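Local coordinates for probable phenazine-specific methyltransferase (PDB 2IP2), which transfers a methyl group from S-adenosyl-L-methionine to phenazine-1-carboxylate, giving 5-methylphenazine-1-carboxylate on the path to the virulence pigment pyocyanin, at the interface of chains A and B. Sequence-based numbering; all coordinates share one arbitrary frame. Chains: chain A/B, Probable phenazine-specific methyltransferase.

Contact 1: the interface of chains A and B. Residues chain A 83, 87, 95, 155; chain B 5, 8-9, 12.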
# COMPACT_ATOMS: atom_id res chain seq x y z
N PRO A 83 14.41 -6.76 13.08
CA PRO A 83 13.28 -6.51 14.00
C PRO A 83 11.88 -6.49 13.32
O PRO A 83 10.91 -6.99 13.91
CB PRO A 83 13.58 -5.14 14.64
CG PRO A 83 15.04 -4.83 14.28
CD PRO A 83 15.56 -5.86 13.31
N LEU A 87 8.58 -9.80 13.54
CA LEU A 87 7.15 -9.61 13.80
C LEU A 87 6.24 -10.42 12.89
O LEU A 87 5.03 -10.53 13.13
CB LEU A 87 6.79 -8.13 13.69
CG LEU A 87 7.31 -7.23 14.82
CD1 LEU A 87 7.14 -5.83 14.34
CD2 LEU A 87 6.44 -7.45 16.04
N PHE A 95 2.87 -10.00 14.68
CA PHE A 95 1.84 -9.45 13.77
C PHE A 95 1.37 -10.45 12.71
O PHE A 95 0.53 -10.12 11.84
CB PHE A 95 2.40 -8.20 13.12
CG PHE A 95 2.47 -7.02 14.04
CD1 PHE A 95 2.48 -7.19 15.41
CD2 PHE A 95 2.52 -5.72 13.53
CE1 PHE A 95 2.55 -6.08 16.27
CE2 PHE A 95 2.57 -4.60 14.40
CZ PHE A 95 2.60 -4.79 15.76
N LEU A 155 0.22 -5.29 22.13
CA LEU A 155 1.31 -4.32 22.28
C LEU A 155 0.88 -3.17 23.20
O LEU A 155 1.64 -2.75 24.08
CB LEU A 155 1.79 -3.78 20.92
CG LEU A 155 3.03 -4.39 20.27
CD1 LEU A 155 2.79 -5.79 19.71
CD2 LEU A 155 3.60 -3.49 19.17
N ASN B 5 11.76 -2.64 18.61
CA ASN B 5 10.43 -3.29 18.43
C ASN B 5 9.28 -2.30 18.14
O ASN B 5 8.40 -2.61 17.34
CB ASN B 5 10.07 -4.21 19.62
CG ASN B 5 9.25 -5.44 19.18
OD1 ASN B 5 9.53 -6.03 18.14
ND2 ASN B 5 8.24 -5.84 19.99
N ALA B 8 9.94 -0.65 14.73
CA ALA B 8 9.74 -1.82 13.85
C ALA B 8 8.25 -2.18 13.66
O ALA B 8 7.85 -2.49 12.55
CB ALA B 8 10.53 -3.02 14.35
N ALA B 9 7.46 -2.15 14.73
CA ALA B 9 6.03 -2.35 14.63
C ALA B 9 5.44 -1.18 13.85
O ALA B 9 4.58 -1.40 13.00
CB ALA B 9 5.39 -2.45 16.01
N LEU B 12 6.32 -1.60 10.14
CA LEU B 12 5.62 -2.73 9.60
C LEU B 12 4.15 -2.40 9.35
O LEU B 12 3.56 -2.83 8.36
CB LEU B 12 5.72 -3.95 10.50
CG LEU B 12 4.97 -5.17 9.96
CD1 LEU B 12 5.52 -5.56 8.52
CD2 LEU B 12 5.04 -6.30 10.91

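Contact 2: the interface of chains A and B. Residues chain A 95, 98, 283, 287, 324; chain B 9, 12-13, 16.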
# COMPACT_ATOMS: atom_id res chain seq x y z
N PHE A 95 2.87 -10.00 14.68
CA PHE A 95 1.84 -9.45 13.77
C PHE A 95 1.37 -10.45 12.71
O PHE A 95 0.53 -10.12 11.84
CB PHE A 95 2.40 -8.20 13.12
CG PHE A 95 2.47 -7.02 14.04
CD1 PHE A 95 2.48 -7.19 15.41
CD2 PHE A 95 2.52 -5.72 13.53
CE1 PHE A 95 2.55 -6.08 16.27
CE2 PHE A 95 2.57 -4.60 14.40
CZ PHE A 95 2.60 -4.79 15.76
N MET A 98 -2.34 -11.05 12.23
CA MET A 98 -2.94 -9.76 11.76
C MET A 98 -2.65 -9.55 10.26
O MET A 98 -3.56 -9.27 9.46
CB MET A 98 -2.43 -8.58 12.59
CG MET A 98 -3.11 -7.25 12.26
SD MET A 98 -2.16 -5.82 12.73
CE MET A 98 -0.87 -6.00 11.47
N MET A 283 -1.58 8.16 10.40
CA MET A 283 -2.01 6.78 10.72
C MET A 283 -3.34 6.68 11.50
O MET A 283 -4.09 5.76 11.30
CB MET A 283 -0.92 6.01 11.45
CG MET A 283 0.22 5.57 10.56
SD MET A 283 -0.30 4.59 9.11
CE MET A 283 -1.17 3.26 9.87
N TRP A 287 -6.59 4.53 10.14
CA TRP A 287 -7.41 3.62 10.99
C TRP A 287 -8.90 3.99 11.00
O TRP A 287 -9.80 3.11 10.99
CB TRP A 287 -6.89 3.59 12.42
CG TRP A 287 -5.63 2.78 12.61
CD1 TRP A 287 -4.39 3.25 13.02
CD2 TRP A 287 -5.46 1.37 12.36
NE1 TRP A 287 -3.49 2.21 13.05
CE2 TRP A 287 -4.12 1.05 12.68
CE3 TRP A 287 -6.32 0.36 11.95
CZ2 TRP A 287 -3.61 -0.28 12.58
CZ3 TRP A 287 -5.83 -0.97 11.88
CH2 TRP A 287 -4.50 -1.26 12.20
N MET A 324 0.39 1.66 18.41
CA MET A 324 -0.59 1.45 17.35
C MET A 324 -1.74 2.42 17.44
O MET A 324 -2.91 2.02 17.43
CB MET A 324 -1.08 0.02 17.37
CG MET A 324 0.05 -0.94 17.73
SD MET A 324 -0.11 -2.49 16.88
CE MET A 324 -1.20 -2.00 15.49
N ALA B 9 7.46 -2.15 14.73
CA ALA B 9 6.03 -2.35 14.63
C ALA B 9 5.44 -1.18 13.85
O ALA B 9 4.58 -1.40 13.00
CB ALA B 9 5.39 -2.45 16.01
N LEU B 12 6.32 -1.60 10.14
CA LEU B 12 5.62 -2.73 9.60
C LEU B 12 4.15 -2.40 9.35
O LEU B 12 3.56 -2.83 8.36
CB LEU B 12 5.72 -3.95 10.50
CG LEU B 12 4.97 -5.17 9.96
CD1 LEU B 12 5.52 -5.56 8.52
CD2 LEU B 12 5.04 -6.30 10.91
N ILE B 13 3.54 -1.68 10.27
CA ILE B 13 2.14 -1.40 10.12
C ILE B 13 1.94 -0.46 8.93
O ILE B 13 0.94 -0.59 8.21
CB ILE B 13 1.54 -0.84 11.43
CG1 ILE B 13 1.41 -1.95 12.45
CG2 ILE B 13 0.20 -0.16 11.15
CD1 ILE B 13 0.16 -2.83 12.25
N VAL B 16 2.07 -2.75 5.86
CA VAL B 16 0.84 -3.58 5.83
C VAL B 16 -0.41 -2.79 5.38
O VAL B 16 -1.18 -3.25 4.52
CB VAL B 16 0.62 -4.27 7.20
CG1 VAL B 16 -0.81 -4.99 7.27
CG2 VAL B 16 1.82 -5.30 7.51

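Contact 3: the interface of chains A and B. Residues chain A 6, 8-9, 13; chain B 87, 95, 155, 323-324.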
# COMPACT_ATOMS: atom_id res chain seq x y z
N LEU A 6 8.51 16.50 -10.90
CA LEU A 6 9.25 15.32 -10.44
C LEU A 6 8.80 14.86 -9.06
O LEU A 6 8.49 13.71 -8.89
CB LEU A 6 10.76 15.58 -10.50
CG LEU A 6 11.44 15.20 -11.83
CD1 LEU A 6 10.46 15.26 -13.05
CD2 LEU A 6 12.73 16.01 -12.06
N ALA A 8 6.39 15.63 -6.88
CA ALA A 8 5.00 15.23 -6.71
C ALA A 8 4.72 13.87 -7.36
O ALA A 8 3.98 13.06 -6.78
CB ALA A 8 4.06 16.28 -7.28
N ALA A 9 5.22 13.68 -8.57
CA ALA A 9 5.02 12.41 -9.29
C ALA A 9 5.65 11.26 -8.50
O ALA A 9 5.03 10.21 -8.39
CB ALA A 9 5.61 12.45 -10.70
N ILE A 13 3.41 8.14 -7.07
CA ILE A 13 3.70 6.73 -7.43
C ILE A 13 3.97 5.88 -6.14
O ILE A 13 3.57 4.70 -6.02
CB ILE A 13 4.95 6.65 -8.38
CG1 ILE A 13 4.65 7.14 -9.78
CG2 ILE A 13 5.47 5.22 -8.47
CD1 ILE A 13 3.27 6.89 -10.31
N LEU B 87 -2.00 16.01 -9.99
CA LEU B 87 -1.72 14.90 -10.91
C LEU B 87 -2.93 13.97 -11.14
O LEU B 87 -2.93 13.23 -12.09
CB LEU B 87 -0.49 14.11 -10.38
CG LEU B 87 0.80 14.96 -10.31
CD1 LEU B 87 1.88 14.13 -9.67
CD2 LEU B 87 1.27 15.39 -11.67
N PHE B 95 -1.68 11.95 -14.16
CA PHE B 95 -1.54 10.54 -13.81
C PHE B 95 -2.91 9.90 -13.56
O PHE B 95 -2.98 8.77 -13.09
CB PHE B 95 -0.68 10.42 -12.56
CG PHE B 95 0.82 10.51 -12.82
CD1 PHE B 95 1.37 11.63 -13.42
CD2 PHE B 95 1.65 9.46 -12.48
CE1 PHE B 95 2.76 11.71 -13.68
CE2 PHE B 95 3.05 9.53 -12.70
CZ PHE B 95 3.59 10.64 -13.30
N LEU B 155 7.16 11.22 -18.32
CA LEU B 155 7.99 11.85 -17.35
C LEU B 155 9.45 11.60 -17.74
O LEU B 155 10.18 12.56 -17.99
CB LEU B 155 7.62 11.31 -15.95
CG LEU B 155 7.37 12.36 -14.89
CD1 LEU B 155 6.27 13.33 -15.28
CD2 LEU B 155 7.04 11.65 -13.62
N PRO B 323 13.44 9.95 -14.20
CA PRO B 323 12.22 9.73 -13.43
C PRO B 323 11.65 8.30 -13.50
O PRO B 323 11.90 7.57 -14.47
CB PRO B 323 11.21 10.75 -14.03
CG PRO B 323 12.09 11.86 -14.49
CD PRO B 323 13.37 11.21 -14.96
N MET B 324 10.93 7.91 -12.44
CA MET B 324 10.27 6.62 -12.35
C MET B 324 11.28 5.47 -12.50
O MET B 324 10.97 4.45 -13.13
CB MET B 324 9.07 6.52 -13.32
CG MET B 324 7.63 6.71 -12.67
SD MET B 324 6.33 5.62 -13.40
CE MET B 324 5.30 6.77 -14.37

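Contact 1: the interface of chains A and B
In B:Leu12, CG lies opposite the backbone N (chi1 179°), which sends the CD2 branch towards A:Phe95 and A:Leu87 at once. A:Phe95 has the other disposition, CG opposite its carbonyl carbon (chi1 -74°), and its ring reaches back along the helix towards B:Ala9. The two side chains slide past each other in opposite directions: CD2 of B:Leu12 lies 3.7 Å from CD2 of A:Phe95, near the root of the ring, whereas the far corner, CZ, meets the CB methyl of B:Ala9 at 3.6 Å. Both methyls approach from the same side of the ring plane. CD1 of A:Leu155 sits in plane at the ring edge within chain A, while its CD2 branch reaches CB of B:Ala9 (3.8 Å).

A:Leu87 meets B:Leu12 CD2 through its CB and presses CD1 to 3.7 Å from CA of B:Ala9, touching helix backbone rather than a side-chain tip. OD1, the side-chain amide oxygen of B:Asn5, lies beside the branch, 4.0 Å from A:Leu87 CD2, and A:Pro83 CB closes the row against B:Ala8 CB (3.7 Å). The small alanines probably allow the first turns of B's helix 6-31 to lie close to A's helix 83-86, the following loop and helix 154-163.

Contact 2: the interface of chains A and B
B:Ile13 crosses A:Phe95, A:Met98, A:Trp287 and A:Met324 at about right angles, a peg whose branches each address a different wall. With CG1 opposite the carbonyl carbon (chi1 -73°), the long arm runs into the corner formed by A:Phe95, A:Met98 and A:Met324, leaving CG2 for the opposite wall. The CG1 methylene meets CE2 of the A:Phe95 ring at 3.5 Å. It comes in beside the CE2 corner, slightly to the side of the ring plane opposite the B:Ala9 methyl, so neighbouring turns of one helix touch the ring from different directions.

At the end of the arm, CD1 receives two thioether methyls. CE of A:Met98 comes to 3.4 Å from B:Ile13 CD1, closer than usual van der Waals contact; the chain, otherwise extended, bends at its last torsion (chi3 71°) and turns CE onto CD1. CE of A:Met324 approaches the same CD1 at 3.6 Å. The CG2 branch is held less closely: CE of A:Met283, on an obliquely crossing chain, stands 3.9 Å away, and CZ2 of the A:Trp287 benzo ring lies 4.1 Å from CG2 of B:Ile13, which sits to one side of the indole plane.

The peg belongs to B's helix 6-31. Its socket gathers the loop residue A:Phe95, helices 96-102 and 282-295, and the turn between strands 314-322 and 326-333, so the partner's helix touches parts of A widely separated in sequence.

Contact 3: the interface of chains A and B
A:Ala9 and B:Leu155 form the tight end of this contact, with the CB methyl of the alanine 3.3 Å from CD2 of the leucine, inside normal van der Waals spacing. That same CD2 lies in plane at the edge of the B:Phe95 ring, so the leucine methyl, the ring corner CZ and the alanine methyl meet as a three-way cluster. A:Ala9 CB stands off the ring face near CZ of B:Phe95 (3.8 Å), and B:Leu87 closes in from another side, its CD1 3.6 Å from A:Ala9 CA. With chi1 of A:Ile13 at -73°, CG1 points away from the carbonyl carbon and the CD1 methyl comes in near the B:Phe95 ring plane, beside CD2 and 3.6 Å from CE2; the two side chains cross at roughly a right angle.

Packing relaxes towards B:Pro323 and B:Met324. A:Leu6 passes the proline obliquely, CD1 to CG being 4.0 Å, and CG of B:Met324 stays 4.2 Å from A:Ile13 CG1, so these contacts brush rather than interlock.

The patch anchors the N-terminal helix of A on B and so helps hold together the homodimer found in solution. By analogy with related O-methyltransferases, such a helix may also shape the partner's substrate pocket.

Contacts 1 and 2 are adjoining parts of one surface, with C-alpha centres about 8 Å apart and A:Phe95, B:Ala9 and B:Leu12 in common; overlapping turns at the start of B's helix 6-31 serve both. The C-alpha centre of contact 3 lies about 31 Å from that of contact 1 and about 27 Å from that of contact 2; there the equivalent helix of chain A packs on chain B. It is the two-fold counterpart of that surface, combining elements of both. Each subunit lends its first long helix to the other, fastening the dimer at two separated places and coupling the N-terminal dimerisation region to the partner's methyltransferase body.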